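Local coordinates for galectin-1 (Bufo arenarum, PDB 1A78), which binds beta-galactosides and other complex carbohydrates as a homodimeric lectin and may regulate apoptosis and cell differentiation, at residues Phe42-Asn47 against Gln95-Lys100; Ala48-His53 against Glu76-Gln81. All coordinates share one frame; numbering follows the deposited sequence.

Contact 1. Residues Phe42-Asn47 against Gln95-Lys100; sequences FLLHFN and QKIIIK. With YIO (1-thio-beta-D-galactopyranose), chain C.
Ile-97 and Ile-99 pack on Leu-43, Leu-44 and Phe-46 where the two sheets of the galectin beta-sandwich face each other. Strand 96-101 belongs to one sheet and strand 41-49 to the other; the short segments run 24° from parallel with their axes 10.4 Å apart, so side chains alone bridge the gap. Ile-97 comes first. Its CG1 branch reaches the bulge end of strand 41-49, with CD1 4.1 Å from CB of Leu-44 and more loosely against CD2 of Leu-43, while its CG2 meets Leu-44 CD2. Leu-43 and Leu-44 both face Leu-35 in a classic beta bulge, which lets two consecutive leucines point toward this interface. The Ile-99 and Leu-44 side chains reach toward each other tip to tip, CG1 of Ile-99 lying 4.1 Å from Leu-44 CD2, so that one methyl touches both isoleucines; Phe-90 and Phe-109 also pack on Leu-44. On the opposite side of strand 41-49, His-45 NE2 donates a weak hydrogen bond to O4 of YIO, 2.9 Å with a bent 123° angle, and Asn-34 OD1 holds ND1. Back in the core, Ile-99 CG2 approaches the Phe-46 ring obliquely, 3.8 Å from CE2.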
loop_
_atom_site.group_PDB
_atom_site.type_symbol
_atom_site.label_atom_id
_atom_site.label_comp_id
_atom_site.label_asym_id
_atom_site.label_seq_id
_atom_site.Cartn_x
_atom_site.Cartn_y
_atom_site.Cartn_z
ATOM N N PHE A 42 -3.690 -17.574 1.963
ATOM C CA PHE A 42 -3.863 -16.823 0.724
ATOM C C PHE A 42 -5.110 -17.307 0.019
ATOM O O PHE A 42 -5.369 -18.493 -0.043
ATOM C CB PHE A 42 -2.687 -17.037 -0.224
ATOM C CG PHE A 42 -1.366 -16.549 0.309
ATOM C CD1 PHE A 42 -1.304 -15.501 1.245
ATOM C CD2 PHE A 42 -0.175 -17.097 -0.161
ATOM C CE1 PHE A 42 -0.079 -15.008 1.695
ATOM C CE2 PHE A 42 1.066 -16.608 0.285
ATOM C CZ PHE A 42 1.109 -15.563 1.211
ATOM N N LEU A 43 -5.947 -16.375 -0.410
ATOM C CA LEU A 43 -7.139 -16.719 -1.169
ATOM C C LEU A 43 -6.560 -16.929 -2.567
ATOM O O LEU A 43 -6.953 -17.846 -3.263
ATOM C CB LEU A 43 -8.127 -15.552 -1.169
ATOM C CG LEU A 43 -9.616 -15.860 -1.020
ATOM C CD1 LEU A 43 -9.894 -16.653 0.270
ATOM C CD2 LEU A 43 -10.390 -14.539 -1.011
ATOM N N LEU A 44 -5.540 -16.141 -2.905
ATOM C CA LEU A 44 -4.860 -16.228 -4.177
ATOM C C LEU A 44 -3.373 -15.948 -4.077
ATOM O O LEU A 44 -2.988 -14.908 -3.558
ATOM C CB LEU A 44 -5.431 -15.212 -5.198
ATOM C CG LEU A 44 -4.646 -15.061 -6.543
ATOM C CD1 LEU A 44 -4.611 -16.396 -7.326
ATOM C CD2 LEU A 44 -5.251 -14.007 -7.436
ATOM N N HIS A 45 -2.556 -16.899 -4.534
ATOM C CA HIS A 45 -1.101 -16.746 -4.646
ATOM C C HIS A 45 -0.885 -16.793 -6.173
ATOM O O HIS A 45 -1.103 -17.835 -6.816
ATOM C CB HIS A 45 -0.323 -17.885 -3.971
ATOM C CG HIS A 45 1.134 -17.951 -4.361
ATOM N ND1 HIS A 45 2.111 -17.177 -3.766
ATOM C CD2 HIS A 45 1.780 -18.720 -5.273
ATOM C CE1 HIS A 45 3.292 -17.459 -4.292
ATOM N NE2 HIS A 45 3.121 -18.393 -5.208
ATOM N N PHE A 46 -0.543 -15.635 -6.731
ATOM C CA PHE A 46 -0.312 -15.435 -8.155
ATOM C C PHE A 46 1.198 -15.433 -8.389
ATOM O O PHE A 46 1.865 -14.442 -8.128
ATOM C CB PHE A 46 -0.934 -14.092 -8.535
ATOM C CG PHE A 46 -0.674 -13.674 -9.932
ATOM C CD1 PHE A 46 0.470 -12.958 -10.250
ATOM C CD2 PHE A 46 -1.563 -14.010 -10.936
ATOM C CE1 PHE A 46 0.728 -12.593 -11.548
ATOM C CE2 PHE A 46 -1.318 -13.645 -12.250
ATOM C CZ PHE A 46 -0.172 -12.939 -12.560
ATOM N N ASN A 47 1.740 -16.517 -8.929
ATOM C CA ASN A 47 3.180 -16.615 -9.122
ATOM C C ASN A 47 3.611 -16.707 -10.602
ATOM O O ASN A 47 3.337 -17.708 -11.269
ATOM C CB ASN A 47 3.648 -17.839 -8.322
ATOM C CG ASN A 47 5.156 -17.994 -8.265
ATOM O OD1 ASN A 47 5.631 -19.037 -7.828
ATOM N ND2 ASN A 47 5.918 -16.966 -8.652
ATOM N N GLN A 95 -17.388 -15.470 -5.854
ATOM C CA GLN A 95 -17.175 -16.816 -6.356
ATOM C C GLN A 95 -15.836 -17.033 -7.030
ATOM O O GLN A 95 -15.327 -18.154 -7.041
ATOM C CB GLN A 95 -18.312 -17.181 -7.317
ATOM C CG GLN A 95 -18.693 -16.032 -8.274
ATOM C CD GLN A 95 -19.738 -16.443 -9.308
ATOM O OE1 GLN A 95 -19.640 -16.078 -10.493
ATOM N NE2 GLN A 95 -20.742 -17.211 -8.872
ATOM N N LYS A 96 -15.253 -15.965 -7.556
ATOM C CA LYS A 96 -13.983 -16.059 -8.258
ATOM C C LYS A 96 -13.275 -14.704 -8.248
ATOM O O LYS A 96 -13.902 -13.664 -8.033
ATOM C CB LYS A 96 -14.236 -16.457 -9.716
ATOM C CG LYS A 96 -14.841 -15.311 -10.534
ATOM C CD LYS A 96 -15.163 -15.669 -11.975
ATOM C CE LYS A 96 -16.416 -16.497 -12.072
ATOM N NZ LYS A 96 -16.949 -16.474 -13.470
ATOM N N ILE A 97 -11.985 -14.717 -8.547
ATOM C CA ILE A 97 -11.198 -13.505 -8.605
ATOM C C ILE A 97 -10.781 -13.412 -10.048
ATOM O O ILE A 97 -10.324 -14.394 -10.615
ATOM C CB ILE A 97 -9.949 -13.587 -7.702
ATOM C CG1 ILE A 97 -10.393 -13.588 -6.231
ATOM C CG2 ILE A 97 -8.991 -12.443 -8.023
ATOM C CD1 ILE A 97 -9.301 -13.844 -5.202
ATOM N N ILE A 98 -11.025 -12.273 -10.676
ATOM C CA ILE A 98 -10.657 -12.084 -12.065
ATOM C C ILE A 98 -9.322 -11.350 -12.115
ATOM O O ILE A 98 -9.161 -10.327 -11.449
ATOM C CB ILE A 98 -11.766 -11.305 -12.802
ATOM C CG1 ILE A 98 -13.032 -12.166 -12.830
ATOM C CG2 ILE A 98 -11.318 -10.908 -14.211
ATOM C CD1 ILE A 98 -14.356 -11.393 -12.779
ATOM N N ILE A 99 -8.355 -11.910 -12.848
ATOM C CA ILE A 99 -7.029 -11.316 -12.997
ATOM C C ILE A 99 -6.905 -10.757 -14.428
ATOM O O ILE A 99 -7.164 -11.477 -15.393
ATOM C CB ILE A 99 -5.899 -12.365 -12.758
ATOM C CG1 ILE A 99 -6.029 -13.025 -11.372
ATOM C CG2 ILE A 99 -4.532 -11.692 -12.862
ATOM C CD1 ILE A 99 -6.881 -14.267 -11.309
ATOM N N LYS A 100 -6.510 -9.487 -14.565
ATOM C CA LYS A 100 -6.381 -8.866 -15.875
ATOM C C LYS A 100 -5.009 -8.250 -16.017
ATOM O O LYS A 100 -4.466 -7.682 -15.069
ATOM C CB LYS A 100 -7.468 -7.813 -16.102
ATOM C CG LYS A 100 -8.662 -7.935 -15.162
ATOM C CD LYS A 100 -9.948 -7.366 -15.760
ATOM C CE LYS A 100 -11.101 -7.345 -14.727
ATOM N NZ LYS A 100 -12.423 -6.837 -15.280
HETATM C C1 YIO C . 5.482 -24.111 -4.509
HETATM C C2 YIO C . 6.213 -22.811 -4.287
HETATM C C3 YIO C . 5.322 -21.833 -3.547
HETATM C C4 YIO C . 4.097 -21.593 -4.385
HETATM C C5 YIO C . 3.400 -22.927 -4.655
HETATM C C6 YIO C . 2.229 -22.786 -5.591
HETATM O O2 YIO C . 7.381 -23.050 -3.534
HETATM O O3 YIO C . 6.013 -20.610 -3.372
HETATM O O4 YIO C . 4.478 -20.967 -5.599
HETATM O O5 YIO C . 4.294 -23.880 -5.261
HETATM O O6 YIO C . 1.393 -23.928 -5.485
HETATM S S1 YIO C . 6.544 -25.047 -5.641
#

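Contact 2. Residues Ala48-His53 against Glu76-Gln81; sequences ARFDLH and EVFPFQ. With YIO (1-thio-beta-D-galactopyranose), chain C; GAL (beta-D-galactopyranose), chain B.
Phe-78 drives the edge of its ring into the face of Phe-50, a T-shaped pair with centroids 4.9 Å apart and planes at 89°. The touching edge is CE2 and CZ: CZ stands 3.5 Å above the Phe-50 plane, displaced toward the rim at CD1 and CE1. CG of Phe-78 is anti to its backbone N (chi1 -166°), which swings the ring toward Phe-50 and the strand end and leaves CE1 3.6 Å from the carbonyl O of Arg-49. Phe-80 continues the aromatic cluster. Its CB meets CZ of Phe-50, its CD2 lies over the centre of the Phe-78 ring, and its CE2 is 3.9 Å from CB of Ala-48. No hydrogen bond joins the two segments.

Arg-49 points the other way, into the galactoside site, its chain extended from CG to NE. NH1 donates to O2 of GAL at 2.9 Å (157°), and NH2 to O4 of YIO at 2.9 Å; both acceptors lie at the guanidinium edge. Asp-55 forms a salt bridge with NH1 and Asn-47 OD1 accepts from NE, so the group is gripped from several directions, which should fix its rotation.

The contact thus lays the loop between strands 68-75 and 85-92 over the end of strand 41-49, where Phe-31 of strand 30-35 touches Ala-48, Phe-50 and Phe-80, and Ile-59 of strand 58-65 also packs on Phe-80.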
loop_
_atom_site.group_PDB
_atom_site.type_symbol
_atom_site.label_atom_id
_atom_site.label_comp_id
_atom_site.label_asym_id
_atom_site.label_seq_id
_atom_site.Cartn_x
_atom_site.Cartn_y
_atom_site.Cartn_z
ATOM N N ALA A 48 4.249 -15.656 -11.116
ATOM C CA ALA A 48 4.718 -15.641 -12.502
ATOM C C ALA A 48 6.145 -16.176 -12.498
ATOM O O ALA A 48 7.074 -15.500 -12.040
ATOM C CB ALA A 48 4.679 -14.230 -13.081
ATOM N N ARG A 49 6.318 -17.383 -13.031
ATOM C CA ARG A 49 7.609 -18.057 -13.078
ATOM C C ARG A 49 8.391 -17.938 -14.374
ATOM O O ARG A 49 8.064 -18.567 -15.361
ATOM C CB ARG A 49 7.413 -19.539 -12.733
ATOM C CG ARG A 49 6.798 -19.750 -11.353
ATOM C CD ARG A 49 6.636 -21.216 -10.984
ATOM N NE ARG A 49 6.160 -21.372 -9.611
ATOM C CZ ARG A 49 5.911 -22.536 -9.010
ATOM N NH1 ARG A 49 6.090 -23.689 -9.650
ATOM N NH2 ARG A 49 5.441 -22.546 -7.774
ATOM N N PHE A 50 9.423 -17.110 -14.368
ATOM C CA PHE A 50 10.274 -16.961 -15.544
ATOM C C PHE A 50 11.041 -18.273 -15.741
ATOM O O PHE A 50 11.028 -18.868 -16.812
ATOM C CB PHE A 50 11.265 -15.813 -15.347
ATOM C CG PHE A 50 10.644 -14.473 -15.466
ATOM C CD1 PHE A 50 10.483 -13.884 -16.715
ATOM C CD2 PHE A 50 10.159 -13.816 -14.337
ATOM C CE1 PHE A 50 9.835 -12.649 -16.845
ATOM C CE2 PHE A 50 9.512 -12.582 -14.449
ATOM C CZ PHE A 50 9.349 -11.998 -15.711
ATOM N N ASP A 51 11.675 -18.736 -14.678
ATOM C CA ASP A 51 12.413 -19.965 -14.717
ATOM C C ASP A 51 12.477 -20.421 -13.273
ATOM O O ASP A 51 13.386 -20.045 -12.550
ATOM C CB ASP A 51 13.803 -19.680 -15.263
ATOM C CG ASP A 51 14.585 -20.938 -15.546
ATOM O OD1 ASP A 51 13.998 -22.041 -15.444
ATOM O OD2 ASP A 51 15.784 -20.820 -15.878
ATOM N N LEU A 52 11.497 -21.205 -12.844
ATOM C CA LEU A 52 11.458 -21.661 -11.464
ATOM C C LEU A 52 10.785 -23.028 -11.278
ATOM O O LEU A 52 9.650 -23.235 -11.704
ATOM C CB LEU A 52 10.754 -20.606 -10.609
ATOM C CG LEU A 52 10.745 -20.753 -9.085
ATOM C CD1 LEU A 52 12.135 -20.399 -8.543
ATOM C CD2 LEU A 52 9.667 -19.838 -8.492
ATOM N N HIS A 53 11.483 -23.949 -10.599
ATOM C CA HIS A 53 10.978 -25.307 -10.331
ATOM C C HIS A 53 10.563 -26.075 -11.574
ATOM O O HIS A 53 9.592 -26.828 -11.518
ATOM C CB HIS A 53 9.771 -25.271 -9.405
ATOM C CG HIS A 53 10.025 -24.566 -8.121
ATOM N ND1 HIS A 53 11.251 -24.591 -7.493
ATOM C CD2 HIS A 53 9.229 -23.768 -7.372
ATOM C CE1 HIS A 53 11.201 -23.831 -6.415
ATOM N NE2 HIS A 53 9.986 -23.318 -6.321
ATOM N N GLU A 76 -0.776 -20.615 -19.288
ATOM C CA GLU A 76 0.273 -20.429 -20.293
ATOM C C GLU A 76 0.525 -18.998 -20.797
ATOM O O GLU A 76 1.568 -18.732 -21.384
ATOM C CB GLU A 76 0.010 -21.368 -21.477
ATOM C CG GLU A 76 -0.279 -22.843 -21.086
ATOM C CD GLU A 76 0.893 -23.520 -20.378
ATOM O OE1 GLU A 76 2.048 -23.258 -20.789
ATOM O OE2 GLU A 76 0.656 -24.306 -19.421
ATOM N N VAL A 77 -0.430 -18.090 -20.625
ATOM C CA VAL A 77 -0.218 -16.708 -21.056
ATOM C C VAL A 77 0.795 -16.081 -20.106
ATOM O O VAL A 77 0.629 -16.128 -18.895
ATOM C CB VAL A 77 -1.542 -15.895 -21.057
ATOM C CG1 VAL A 77 -1.261 -14.409 -21.264
ATOM C CG2 VAL A 77 -2.436 -16.378 -22.184
ATOM N N PHE A 78 1.836 -15.484 -20.666
ATOM C CA PHE A 78 2.907 -14.878 -19.874
ATOM C C PHE A 78 3.321 -13.541 -20.483
ATOM O O PHE A 78 4.297 -13.452 -21.232
ATOM C CB PHE A 78 4.103 -15.837 -19.846
ATOM C CG PHE A 78 5.135 -15.513 -18.820
ATOM C CD1 PHE A 78 5.032 -16.024 -17.532
ATOM C CD2 PHE A 78 6.247 -14.781 -19.152
ATOM C CE1 PHE A 78 6.033 -15.806 -16.612
ATOM C CE2 PHE A 78 7.248 -14.565 -18.231
ATOM C CZ PHE A 78 7.141 -15.080 -16.963
ATOM N N PRO A 79 2.598 -12.472 -20.144
ATOM C CA PRO A 79 2.927 -11.155 -20.688
ATOM C C PRO A 79 3.959 -10.372 -19.876
ATOM O O PRO A 79 3.809 -9.160 -19.713
ATOM C CB PRO A 79 1.576 -10.464 -20.680
ATOM C CG PRO A 79 0.972 -10.974 -19.408
ATOM C CD PRO A 79 1.321 -12.446 -19.409
ATOM N N PHE A 80 5.026 -11.030 -19.421
ATOM C CA PHE A 80 6.033 -10.340 -18.613
ATOM C C PHE A 80 7.466 -10.433 -19.136
ATOM O O PHE A 80 7.874 -11.462 -19.673
ATOM C CB PHE A 80 6.009 -10.854 -17.169
ATOM C CG PHE A 80 4.631 -11.032 -16.606
ATOM C CD1 PHE A 80 3.954 -9.965 -16.046
ATOM C CD2 PHE A 80 4.031 -12.278 -16.607
ATOM C CE1 PHE A 80 2.695 -10.135 -15.486
ATOM C CE2 PHE A 80 2.781 -12.464 -16.055
ATOM C CZ PHE A 80 2.106 -11.389 -15.490
ATOM N N GLN A 81 8.228 -9.359 -18.946
ATOM C CA GLN A 81 9.628 -9.285 -19.361
ATOM C C GLN A 81 10.469 -8.938 -18.147
ATOM O O GLN A 81 10.050 -8.144 -17.295
ATOM C CB GLN A 81 9.848 -8.172 -20.384
ATOM C CG GLN A 81 9.229 -8.416 -21.724
ATOM C CD GLN A 81 9.345 -7.215 -22.624
ATOM O OE1 GLN A 81 8.371 -6.491 -22.826
ATOM N NE2 GLN A 81 10.541 -6.990 -23.174
HETATM C C1 YIO C . 5.482 -24.111 -4.509
HETATM C C2 YIO C . 6.213 -22.811 -4.287
HETATM C C3 YIO C . 5.322 -21.833 -3.547
HETATM C C4 YIO C . 4.097 -21.593 -4.385
HETATM C C5 YIO C . 3.400 -22.927 -4.655
HETATM C C6 YIO C . 2.229 -22.786 -5.591
HETATM O O2 YIO C . 7.381 -23.050 -3.534
HETATM O O3 YIO C . 6.013 -20.610 -3.372
HETATM O O4 YIO C . 4.478 -20.967 -5.599
HETATM O O5 YIO C . 4.294 -23.880 -5.261
HETATM O O6 YIO C . 1.393 -23.928 -5.485
HETATM S S1 YIO C . 6.544 -25.047 -5.641
HETATM C C1 GAL B . 5.496 -26.531 -5.820
HETATM C C2 GAL B . 5.387 -26.910 -7.308
HETATM C C3 GAL B . 4.426 -28.090 -7.493
HETATM C C4 GAL B . 4.859 -29.262 -6.600
HETATM C C5 GAL B . 4.926 -28.785 -5.165
HETATM C C6 GAL B . 5.396 -29.908 -4.272
HETATM O O2 GAL B . 4.927 -25.810 -8.075
HETATM O O3 GAL B . 4.427 -28.490 -8.855
HETATM O O4 GAL B . 6.152 -29.722 -6.981
HETATM O O5 GAL B . 5.887 -27.695 -5.058
HETATM O O6 GAL B . 5.785 -29.417 -3.009
#

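The first segments of contacts 1 and 2 follow each other along strand 41-49 and past its end, the contact centres lying about 16 Å apart. The centre of contact 1 is about 6 Å from the centre of the chain, that of contact 2 about 13 Å. Their apolar sides join directly: Phe-46 CZ of contact 1 packs 4.0 Å from Phe-80 CZ of contact 2. The alternation of the strand sends His-45, Asn-47 and Arg-49 to the carbohydrate side while Leu-44, Phe-46 and Ala-48 face inward. Both first segments also reach the same sugar, meeting at O4 of YIO, where the bond from His-45 is the weak one; Asn-62 ND2 and Glu-72 OE2 are also hydrogen-bonded to this galactose.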